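Lipopolysaccharide heptosyltransferase 2 (Escherichia coli, PDB 1PSW) catalyses transfer of a heptose from ADP-L-glycero-beta-D-manno-heptose to the heptosyl-Kdo2-lipid A module, adding the second heptose of the lipopolysaccharide core. Local coordinates at residues K195-H201 with Y323-I328; E204-L209 with P332-L336; L283-P289 with A302-I308. All coordinates share one frame; numbering follows the deposited sequence.

Contact 1 (K195-H201 with Y323-I328); sequences KRWPHYH and YHQSLI
Tyr323 lays its ring along the turn Arg196-His199, and Leu327 pushes into the same turn from the short helix 325-328. This is the C-terminal Rossmann-like half of a GT-B glycosyltransferase. The contact joins the start of helix 199-211 to the segment that leads into the C-terminal helix. Pro198 is the N-cap of helix 199-211. Its CA sits over one face of the Tyr323 ring, 3.9 Å from the centroid, as a CH-pi contact. Tyr323 has CG anti to its carbonyl carbon (chi1 -66°), which carries the phenol across the proline to His199. There Tyr323 OH and His199 ND1 share a hydrogen bond of 2.6 Å in the imidazole plane; either could be the donor. The two rings meet at their margins. A chi1 of 60° sets the His199 imidazole beside the phenol, with CG between backbone N and carbonyl carbon, and chi2 then turns ND1 to the hydroxyl. Ile328 comes in across the proline ring, with its CG1 3.8 Å from Pro198 CG. Leu327 points into the turn and splits its branches: CD1 packs against the backbone of Lys195, and CD2 lies 3.9 Å from Trp197 CD1. The Trp197 indole takes His201 CB over the centre of one face, while its NE1 bonds to Ile330 O. His324 is the N-cap of helix 325-328, and its ND1 accepts from Ser326 N at 3.1 Å. A water accepts from His324 N and lies close to Arg196 O, to which it may donate. On the side of Pro198 away from Tyr323, His201 NE2 donates to Ile328 O at 2.9 Å, with the oxygen close to the imidazole plane and an N-H...O angle of 159°.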
loop_
_atom_site.group_PDB
_atom_site.type_symbol
_atom_site.label_atom_id
_atom_site.label_comp_id
_atom_site.label_asym_id
_atom_site.label_seq_id
_atom_site.Cartn_x
_atom_site.Cartn_y
_atom_site.Cartn_z
ATOM N N LYS A 195 -12.998 2.513 10.416
ATOM C CA LYS A 195 -12.305 1.309 9.985
ATOM C C LYS A 195 -11.157 0.911 10.902
ATOM O O LYS A 195 -10.431 -0.037 10.613
ATOM C CB LYS A 195 -11.807 1.489 8.550
ATOM C CG LYS A 195 -12.947 1.734 7.583
ATOM C CD LYS A 195 -12.494 1.756 6.143
ATOM C CE LYS A 195 -13.681 1.993 5.219
ATOM N NZ LYS A 195 -13.291 1.884 3.788
ATOM N N ARG A 196 -11.003 1.610 12.019
ATOM C CA ARG A 196 -9.916 1.295 12.932
ATOM C C ARG A 196 -10.290 0.375 14.083
ATOM O O ARG A 196 -11.328 0.540 14.724
ATOM C CB ARG A 196 -9.318 2.574 13.524
ATOM C CG ARG A 196 -8.524 3.410 12.543
ATOM C CD ARG A 196 -7.699 4.457 13.276
ATOM N NE ARG A 196 -8.296 5.779 13.221
ATOM C CZ ARG A 196 -7.930 6.802 13.988
ATOM N NH1 ARG A 196 -6.959 6.659 14.885
ATOM N NH2 ARG A 196 -8.540 7.975 13.856
ATOM N N TRP A 197 -9.446 -0.617 14.331
ATOM C CA TRP A 197 -9.679 -1.500 15.464
ATOM C C TRP A 197 -9.368 -0.550 16.620
ATOM O O TRP A 197 -8.435 0.249 16.527
ATOM C CB TRP A 197 -8.692 -2.653 15.442
ATOM C CG TRP A 197 -9.066 -3.794 16.314
ATOM C CD1 TRP A 197 -10.305 -4.333 16.482
ATOM C CD2 TRP A 197 -8.165 -4.611 17.068
ATOM N NE1 TRP A 197 -10.233 -5.456 17.285
ATOM C CE2 TRP A 197 -8.930 -5.651 17.647
ATOM C CE3 TRP A 197 -6.777 -4.585 17.279
ATOM C CZ2 TRP A 197 -8.358 -6.631 18.458
ATOM C CZ3 TRP A 197 -6.206 -5.571 18.084
ATOM C CH2 TRP A 197 -6.998 -6.586 18.650
ATOM N N PRO A 198 -10.144 -0.604 17.715
ATOM C CA PRO A 198 -9.930 0.277 18.875
ATOM C C PRO A 198 -8.518 0.323 19.458
ATOM O O PRO A 198 -7.851 -0.705 19.605
ATOM C CB PRO A 198 -10.937 -0.246 19.890
ATOM C CG PRO A 198 -12.065 -0.712 19.023
ATOM C CD PRO A 198 -11.343 -1.440 17.905
ATOM N N HIS A 199 -8.078 1.529 19.801
ATOM C CA HIS A 199 -6.766 1.721 20.395
ATOM C C HIS A 199 -6.575 0.828 21.623
ATOM O O HIS A 199 -5.480 0.311 21.857
ATOM C CB HIS A 199 -6.557 3.192 20.802
ATOM C CG HIS A 199 -7.551 3.705 21.800
ATOM N ND1 HIS A 199 -8.810 4.143 21.446
ATOM C CD2 HIS A 199 -7.475 3.839 23.147
ATOM C CE1 HIS A 199 -9.465 4.524 22.527
ATOM N NE2 HIS A 199 -8.677 4.350 23.574
ATOM N N TYR A 200 -7.625 0.640 22.419
ATOM C CA TYR A 200 -7.486 -0.197 23.607
ATOM C C TYR A 200 -7.382 -1.676 23.271
ATOM O O TYR A 200 -6.813 -2.450 24.042
ATOM C CB TYR A 200 -8.635 0.056 24.586
ATOM C CG TYR A 200 -10.004 0.120 23.956
ATOM C CD1 TYR A 200 -10.766 -1.030 23.773
ATOM C CD2 TYR A 200 -10.544 1.340 23.567
ATOM C CE1 TYR A 200 -12.040 -0.965 23.222
ATOM C CE2 TYR A 200 -11.803 1.423 23.018
ATOM C CZ TYR A 200 -12.549 0.268 22.849
ATOM O OH TYR A 200 -13.802 0.368 22.311
ATOM N N HIS A 201 -7.938 -2.088 22.135
ATOM C CA HIS A 201 -7.807 -3.487 21.746
ATOM C C HIS A 201 -6.355 -3.717 21.324
ATOM O O HIS A 201 -5.765 -4.745 21.663
ATOM C CB HIS A 201 -8.759 -3.851 20.605
ATOM C CG HIS A 201 -10.162 -4.137 21.059
ATOM N ND1 HIS A 201 -10.487 -4.333 22.381
ATOM C CD2 HIS A 201 -11.315 -4.256 20.361
ATOM C CE1 HIS A 201 -11.790 -4.559 22.482
ATOM N NE2 HIS A 201 -12.312 -4.518 21.275
ATOM N N TYR A 323 -15.587 4.736 16.491
ATOM C CA TYR A 323 -15.348 3.344 16.145
ATOM C C TYR A 323 -16.665 2.666 15.772
ATOM O O TYR A 323 -17.745 3.098 16.181
ATOM C CB TYR A 323 -14.746 2.600 17.334
ATOM C CG TYR A 323 -13.357 3.053 17.733
ATOM C CD1 TYR A 323 -12.301 3.019 16.819
ATOM C CD2 TYR A 323 -13.086 3.458 19.037
ATOM C CE1 TYR A 323 -11.005 3.374 17.199
ATOM C CE2 TYR A 323 -11.800 3.811 19.430
ATOM C CZ TYR A 323 -10.759 3.766 18.505
ATOM O OH TYR A 323 -9.478 4.095 18.895
ATOM N N HIS A 324 -16.556 1.586 15.006
ATOM C CA HIS A 324 -17.715 0.827 14.572
ATOM C C HIS A 324 -17.854 -0.406 15.455
ATOM O O HIS A 324 -16.859 -1.029 15.826
ATOM C CB HIS A 324 -17.557 0.417 13.103
ATOM C CG HIS A 324 -18.844 0.033 12.443
ATOM N ND1 HIS A 324 -19.426 -1.207 12.601
ATOM C CD2 HIS A 324 -19.691 0.746 11.663
ATOM C CE1 HIS A 324 -20.574 -1.239 11.950
ATOM N NE2 HIS A 324 -20.759 -0.064 11.372
ATOM N N GLN A 325 -19.091 -0.758 15.787
ATOM C CA GLN A 325 -19.346 -1.910 16.646
ATOM C C GLN A 325 -18.732 -3.203 16.115
ATOM O O GLN A 325 -18.269 -4.044 16.888
ATOM C CB GLN A 325 -20.853 -2.112 16.831
ATOM C CG GLN A 325 -21.208 -3.074 17.951
ATOM C CD GLN A 325 -20.773 -2.546 19.302
ATOM O OE1 GLN A 325 -21.086 -1.410 19.660
ATOM N NE2 GLN A 325 -20.053 -3.365 20.060
ATOM N N SER A 326 -18.729 -3.357 14.795
ATOM C CA SER A 326 -18.186 -4.564 14.174
ATOM C C SER A 326 -16.706 -4.787 14.478
ATOM O O SER A 326 -16.239 -5.926 14.488
ATOM C CB SER A 326 -18.414 -4.532 12.655
ATOM O OG SER A 326 -17.745 -3.444 12.042
ATOM N N LEU A 327 -15.970 -3.702 14.714
ATOM C CA LEU A 327 -14.550 -3.796 15.036
ATOM C C LEU A 327 -14.372 -3.900 16.548
ATOM O O LEU A 327 -13.480 -4.597 17.034
ATOM C CB LEU A 327 -13.794 -2.585 14.478
ATOM C CG LEU A 327 -13.295 -2.798 13.028
ATOM C CD1 LEU A 327 -12.913 -1.484 12.379
ATOM C CD2 LEU A 327 -12.099 -3.746 13.052
ATOM N N ILE A 328 -15.220 -3.198 17.291
ATOM C CA ILE A 328 -15.169 -3.263 18.741
ATOM C C ILE A 328 -15.440 -4.715 19.150
ATOM O O ILE A 328 -14.840 -5.219 20.096
ATOM C CB ILE A 328 -16.232 -2.329 19.374
ATOM C CG1 ILE A 328 -15.818 -0.870 19.163
ATOM C CG2 ILE A 328 -16.395 -2.640 20.856
ATOM C CD1 ILE A 328 -16.889 0.151 19.502
HETATM O O HOH W 1 -13.950 0.910 14.124
#

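Contact 2 (E204-L209 with P332-L336); sequences ELAKQL and PQRVL
Leu336 reaches from helix 332-347 into the hollow between Leu205, Gln208 and Leu209 of helix 199-211. The helix segments cross at -48°, and their axes come within 9.7 Å. Each branch of Leu336 has its own neighbour. CD1 slides past Leu209 CD2 at 3.8 Å, the two side chains running in opposite directions. CD2 lies against Gln208, 3.8 Å from its CB and beside its amide nitrogen. The chain of Gln208 is bent at chi2 (-76°), which brings NE2 back over this methyl. Cut back to an alanine, the Leu336 position would probably leave a gap facing Leu209 and the Gln208 methylenes, and the Gln208 amide freer to turn. The return bump is Leu205. Its CG is anti to the backbone N (chi1 -179°), which extends the fork toward the other helix. CD1 fits beside Leu336 CB at 3.8 Å and near the carbonyl oxygen of Pro332, while CD2 meets Val335 CG1 at 3.8 Å. The backbones are closest at Leu205 and Pro332. Here the Pro332 ring packs against Glu204, which crosses it at about a right angle. Glu204 CG is 3.7 Å from Pro332 CB, so the aliphatic part of the glutamate does the touching. The amides of Gln208 and Gln333 stand almost perpendicular, and Gln208 NE2 is 3.7 Å from Gln333 OE1. Both helices lie on the same face of the parallel sheet in the C-terminal half of this GT-B enzyme. Leu205 and Leu209 rest on Phe185 of strand 182-186, and Leu205 and Val335 share Val266 of strand 264-268.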
loop_
_atom_site.group_PDB
_atom_site.type_symbol
_atom_site.label_atom_id
_atom_site.label_comp_id
_atom_site.label_asym_id
_atom_site.label_seq_id
_atom_site.Cartn_x
_atom_site.Cartn_y
_atom_site.Cartn_z
ATOM N N GLU A 204 -4.309 -4.098 24.521
ATOM C CA GLU A 204 -4.497 -5.395 25.159
ATOM C C GLU A 204 -3.711 -6.462 24.392
ATOM O O GLU A 204 -3.068 -7.329 24.987
ATOM C CB GLU A 204 -5.989 -5.748 25.188
ATOM C CG GLU A 204 -6.327 -7.137 25.719
ATOM C CD GLU A 204 -5.745 -7.401 27.096
ATOM O OE1 GLU A 204 -5.925 -6.551 27.996
ATOM O OE2 GLU A 204 -5.115 -8.465 27.283
ATOM N N LEU A 205 -3.760 -6.396 23.065
ATOM C CA LEU A 205 -3.034 -7.361 22.239
ATOM C C LEU A 205 -1.530 -7.228 22.460
ATOM O O LEU A 205 -0.803 -8.222 22.470
ATOM C CB LEU A 205 -3.353 -7.161 20.749
ATOM C CG LEU A 205 -2.654 -8.145 19.787
ATOM C CD1 LEU A 205 -2.994 -9.578 20.175
ATOM C CD2 LEU A 205 -3.076 -7.878 18.352
ATOM N N ALA A 206 -1.062 -5.995 22.622
ATOM C CA ALA A 206 0.361 -5.765 22.844
ATOM C C ALA A 206 0.794 -6.385 24.178
ATOM O O ALA A 206 1.861 -7.003 24.271
ATOM C CB ALA A 206 0.664 -4.265 22.829
ATOM N N LYS A 207 -0.031 -6.227 25.211
ATOM C CA LYS A 207 0.291 -6.789 26.522
ATOM C C LYS A 207 0.436 -8.299 26.414
ATOM O O LYS A 207 1.350 -8.896 26.988
ATOM C CB LYS A 207 -0.812 -6.476 27.539
ATOM C CG LYS A 207 -0.995 -5.010 27.816
ATOM C CD LYS A 207 -2.121 -4.780 28.808
ATOM C CE LYS A 207 -2.331 -3.297 29.027
ATOM N NZ LYS A 207 -3.523 -2.999 29.862
ATOM N N GLN A 208 -0.482 -8.915 25.680
ATOM C CA GLN A 208 -0.470 -10.361 25.490
ATOM C C GLN A 208 0.772 -10.822 24.725
ATOM O O GLN A 208 1.367 -11.849 25.056
ATOM C CB GLN A 208 -1.715 -10.792 24.718
ATOM C CG GLN A 208 -3.031 -10.491 25.399
ATOM C CD GLN A 208 -3.339 -11.446 26.529
ATOM O OE1 GLN A 208 -2.786 -11.337 27.626
ATOM N NE2 GLN A 208 -4.209 -12.412 26.257
ATOM N N LEU A 209 1.143 -10.070 23.691
ATOM C CA LEU A 209 2.305 -10.413 22.871
ATOM C C LEU A 209 3.620 -10.226 23.623
ATOM O O LEU A 209 4.529 -11.052 23.525
ATOM C CB LEU A 209 2.311 -9.586 21.578
ATOM C CG LEU A 209 1.261 -9.988 20.533
ATOM C CD1 LEU A 209 1.221 -8.979 19.383
ATOM C CD2 LEU A 209 1.587 -11.377 20.018
ATOM N N PRO A 332 -9.300 -9.042 21.325
ATOM C CA PRO A 332 -7.852 -9.221 21.207
ATOM C C PRO A 332 -7.505 -10.709 21.250
ATOM O O PRO A 332 -6.527 -11.142 20.644
ATOM C CB PRO A 332 -7.318 -8.476 22.425
ATOM C CG PRO A 332 -8.295 -7.350 22.558
ATOM C CD PRO A 332 -9.614 -8.057 22.375
ATOM N N GLN A 333 -8.311 -11.491 21.967
ATOM C CA GLN A 333 -8.071 -12.929 22.070
ATOM C C GLN A 333 -8.284 -13.622 20.726
ATOM O O GLN A 333 -7.531 -14.518 20.363
ATOM C CB GLN A 333 -8.981 -13.557 23.130
ATOM C CG GLN A 333 -8.668 -15.022 23.408
ATOM C CD GLN A 333 -7.210 -15.246 23.798
ATOM O OE1 GLN A 333 -6.707 -14.657 24.759
ATOM N NE2 GLN A 333 -6.528 -16.105 23.050
ATOM N N ARG A 334 -9.308 -13.207 19.984
ATOM C CA ARG A 334 -9.568 -13.805 18.676
ATOM C C ARG A 334 -8.378 -13.526 17.756
ATOM O O ARG A 334 -7.878 -14.424 17.074
ATOM C CB ARG A 334 -10.849 -13.225 18.061
ATOM C CG ARG A 334 -11.154 -13.717 16.653
ATOM C CD ARG A 334 -12.322 -12.945 16.048
ATOM N NE ARG A 334 -13.596 -13.228 16.714
ATOM C CZ ARG A 334 -14.440 -14.188 16.346
ATOM N NH1 ARG A 334 -14.151 -14.965 15.310
ATOM N NH2 ARG A 334 -15.573 -14.370 17.011
ATOM N N VAL A 335 -7.924 -12.276 17.752
ATOM C CA VAL A 335 -6.796 -11.854 16.928
ATOM C C VAL A 335 -5.506 -12.553 17.351
ATOM O O VAL A 335 -4.723 -13.010 16.513
ATOM C CB VAL A 335 -6.606 -10.313 17.003
ATOM C CG1 VAL A 335 -5.392 -9.880 16.176
ATOM C CG2 VAL A 335 -7.860 -9.617 16.481
ATOM N N LEU A 336 -5.287 -12.643 18.657
ATOM C CA LEU A 336 -4.089 -13.293 19.180
ATOM C C LEU A 336 -3.999 -14.749 18.723
ATOM O O LEU A 336 -2.925 -15.232 18.365
ATOM C CB LEU A 336 -4.077 -13.231 20.709
ATOM C CG LEU A 336 -2.912 -13.936 21.401
ATOM C CD1 LEU A 336 -1.590 -13.294 20.991
ATOM C CD2 LEU A 336 -3.102 -13.856 22.910
#

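Contact 3 (L283-P289 with A302-I308); sequences LVALYGP and ARVIRLI
Ile305 packs its CD1 against Val284 and Leu286 on one face of two parallel strands, 283-287 and 302-306. They belong to the parallel sheet of the C-terminal Rossmann-like half of this GT-B fold, in which 302-306 is the outermost strand. Ile305 has CG1 anti to its carbonyl carbon (chi1 -59°), and this places CD1 where both neighbours reach it: 3.6 Å from Val284 CG1 and 4.0 Å from Leu286 CD2. Leu286 runs beside Ile305 and points the same way. Helix 332-347 covers this face through Val335 and Leu339. The other face carries Leu283, Ala285, Tyr287, Ala302 and Val304, and helix 271-278 packs on its Leu283-Tyr287 side through Met273. There the two Val304 methyls touch CD1 and CE1 of Tyr287, approaching the ring obliquely, with Val304 CG1 3.5 Å from Tyr287 CD1. Between the faces runs the backbone ladder. Arg303 N and Ile305 N donate to Leu283 O and Ala285 O, while Ala285 N and Tyr287 N donate to Arg303 O and Ile305 O. Next to Tyr287 a water bridges the two segments, donating to Tyr287 O and accepting from Leu307 N. Arg306 then closes the polar edge. Its chain is extended from CG to NE, starting with CG anti to the backbone N (chi1 -167°). The aliphatic part runs beside Tyr287 CB, with Arg306 CG 3.7 Å from it. Gly310 O takes a further bond from NH2. Gly288 O lies at the edge of the guanidinium, close to its plane, and accepts from Arg306 NE at 3.0 Å and more weakly from NH2 at 3.3 Å.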
loop_
_atom_site.group_PDB
_atom_site.type_symbol
_atom_site.label_atom_id
_atom_site.label_comp_id
_atom_site.label_asym_id
_atom_site.label_seq_id
_atom_site.Cartn_x
_atom_site.Cartn_y
_atom_site.Cartn_z
ATOM N N LEU A 283 0.238 -11.792 8.103
ATOM C CA LEU A 283 -0.536 -10.632 8.494
ATOM C C LEU A 283 -1.985 -10.952 8.807
ATOM O O LEU A 283 -2.587 -11.840 8.214
ATOM C CB LEU A 283 -0.446 -9.576 7.383
ATOM C CG LEU A 283 -1.441 -8.420 7.318
ATOM C CD1 LEU A 283 -0.727 -7.091 7.099
ATOM C CD2 LEU A 283 -2.414 -8.699 6.188
ATOM N N VAL A 284 -2.529 -10.228 9.773
ATOM C CA VAL A 284 -3.921 -10.395 10.168
ATOM C C VAL A 284 -4.554 -9.035 9.893
ATOM O O VAL A 284 -4.153 -8.030 10.483
ATOM C CB VAL A 284 -4.053 -10.734 11.672
ATOM C CG1 VAL A 284 -5.527 -10.840 12.052
ATOM C CG2 VAL A 284 -3.345 -12.040 11.977
ATOM N N ALA A 285 -5.529 -9.011 8.990
ATOM C CA ALA A 285 -6.219 -7.790 8.603
ATOM C C ALA A 285 -7.622 -7.744 9.205
ATOM O O ALA A 285 -8.449 -8.620 8.962
ATOM C CB ALA A 285 -6.284 -7.700 7.085
ATOM N N LEU A 286 -7.874 -6.706 9.999
ATOM C CA LEU A 286 -9.149 -6.532 10.684
ATOM C C LEU A 286 -10.125 -5.620 9.955
ATOM O O LEU A 286 -9.847 -4.435 9.736
ATOM C CB LEU A 286 -8.887 -5.998 12.090
ATOM C CG LEU A 286 -7.771 -6.749 12.826
ATOM C CD1 LEU A 286 -7.611 -6.164 14.224
ATOM C CD2 LEU A 286 -8.098 -8.249 12.911
ATOM N N TYR A 287 -11.278 -6.175 9.599
ATOM C CA TYR A 287 -12.313 -5.428 8.888
ATOM C C TYR A 287 -13.584 -5.234 9.699
ATOM O O TYR A 287 -13.974 -6.091 10.490
ATOM C CB TYR A 287 -12.685 -6.140 7.590
ATOM C CG TYR A 287 -11.650 -6.038 6.499
ATOM C CD1 TYR A 287 -10.467 -6.779 6.553
ATOM C CD2 TYR A 287 -11.860 -5.205 5.402
ATOM C CE1 TYR A 287 -9.520 -6.690 5.533
ATOM C CE2 TYR A 287 -10.922 -5.110 4.380
ATOM C CZ TYR A 287 -9.759 -5.854 4.448
ATOM O OH TYR A 287 -8.838 -5.778 3.424
ATOM N N GLY A 288 -14.224 -4.094 9.473
ATOM C CA GLY A 288 -15.459 -3.775 10.154
ATOM C C GLY A 288 -16.509 -3.345 9.141
ATOM O O GLY A 288 -17.078 -4.195 8.453
ATOM N N PRO A 289 -16.780 -2.039 9.001
ATOM C CA PRO A 289 -17.789 -1.592 8.038
ATOM C C PRO A 289 -17.419 -1.829 6.571
ATOM O O PRO A 289 -18.302 -1.959 5.725
ATOM C CB PRO A 289 -17.947 -0.115 8.377
ATOM C CG PRO A 289 -16.560 0.269 8.788
ATOM C CD PRO A 289 -16.165 -0.889 9.686
ATOM N N ALA A 302 -1.716 -13.914 4.371
ATOM C CA ALA A 302 -2.637 -12.985 5.018
ATOM C C ALA A 302 -3.938 -13.692 5.412
ATOM O O ALA A 302 -4.372 -14.643 4.760
ATOM C CB ALA A 302 -2.950 -11.823 4.080
ATOM N N ARG A 303 -4.540 -13.225 6.498
ATOM C CA ARG A 303 -5.805 -13.752 6.979
ATOM C C ARG A 303 -6.654 -12.527 7.290
ATOM O O ARG A 303 -6.157 -11.530 7.827
ATOM C CB ARG A 303 -5.622 -14.599 8.243
ATOM C CG ARG A 303 -4.845 -15.898 8.021
ATOM C CD ARG A 303 -5.540 -16.801 7.002
ATOM N NE ARG A 303 -4.883 -18.100 6.854
ATOM C CZ ARG A 303 -3.752 -18.310 6.183
ATOM N NH1 ARG A 303 -3.129 -17.303 5.581
ATOM N NH2 ARG A 303 -3.244 -19.535 6.113
ATOM N N VAL A 304 -7.930 -12.603 6.934
ATOM C CA VAL A 304 -8.856 -11.508 7.156
ATOM C C VAL A 304 -9.886 -11.889 8.197
ATOM O O VAL A 304 -10.440 -12.989 8.167
ATOM C CB VAL A 304 -9.589 -11.122 5.855
ATOM C CG1 VAL A 304 -10.798 -10.253 6.179
ATOM C CG2 VAL A 304 -8.633 -10.362 4.918
ATOM N N ILE A 305 -10.127 -10.984 9.134
ATOM C CA ILE A 305 -11.123 -11.217 10.167
ATOM C C ILE A 305 -12.190 -10.143 10.035
ATOM O O ILE A 305 -11.890 -8.946 10.044
ATOM C CB ILE A 305 -10.512 -11.137 11.573
ATOM C CG1 ILE A 305 -9.394 -12.183 11.706
ATOM C CG2 ILE A 305 -11.594 -11.380 12.630
ATOM C CD1 ILE A 305 -8.703 -12.176 13.053
ATOM N N ARG A 306 -13.436 -10.578 9.881
ATOM C CA ARG A 306 -14.576 -9.671 9.764
ATOM C C ARG A 306 -15.779 -10.416 10.317
ATOM O O ARG A 306 -16.025 -11.567 9.952
ATOM C CB ARG A 306 -14.844 -9.271 8.310
ATOM C CG ARG A 306 -15.810 -8.094 8.201
ATOM C CD ARG A 306 -16.260 -7.818 6.775
ATOM N NE ARG A 306 -17.087 -6.612 6.697
ATOM C CZ ARG A 306 -17.900 -6.316 5.684
ATOM N NH1 ARG A 306 -18.010 -7.140 4.649
ATOM N NH2 ARG A 306 -18.605 -5.191 5.702
ATOM N N LEU A 307 -16.528 -9.768 11.199
ATOM C CA LEU A 307 -17.679 -10.410 11.820
ATOM C C LEU A 307 -19.005 -10.135 11.121
ATOM O O LEU A 307 -19.974 -10.859 11.327
ATOM C CB LEU A 307 -17.768 -9.979 13.285
ATOM C CG LEU A 307 -16.509 -10.252 14.120
ATOM C CD1 LEU A 307 -16.706 -9.715 15.524
ATOM C CD2 LEU A 307 -16.213 -11.745 14.150
ATOM N N ILE A 308 -19.052 -9.092 10.300
ATOM C CA ILE A 308 -20.283 -8.749 9.594
ATOM C C ILE A 308 -20.152 -8.907 8.081
ATOM O O ILE A 308 -19.070 -9.202 7.568
ATOM C CB ILE A 308 -20.720 -7.302 9.914
ATOM C CG1 ILE A 308 -19.631 -6.317 9.482
ATOM C CG2 ILE A 308 -20.989 -7.163 11.403
ATOM C CD1 ILE A 308 -20.051 -4.870 9.569
HETATM O O HOH W 2 -15.960 -7.150 11.989
#

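From the N terminus, the chain first passes through the other parallel sheet and then reaches 195-201 and 204-209, the turn into helix 199-211 and the helix itself. Strands 283-287 and 302-306 follow and close the short loop of contact 3. The chain then returns to 195-201 through 323-328, closing contact 1, and to 204-209 through 332-336, closing contact 2. Contacts 1 and 2 therefore cross, and contact 3 is nested inside both. Together they tie the C-terminal helices to helix 199-211 and to the edge of the second sheet. Trp197, Val335 and Leu286 pack on one another where the three contacts meet.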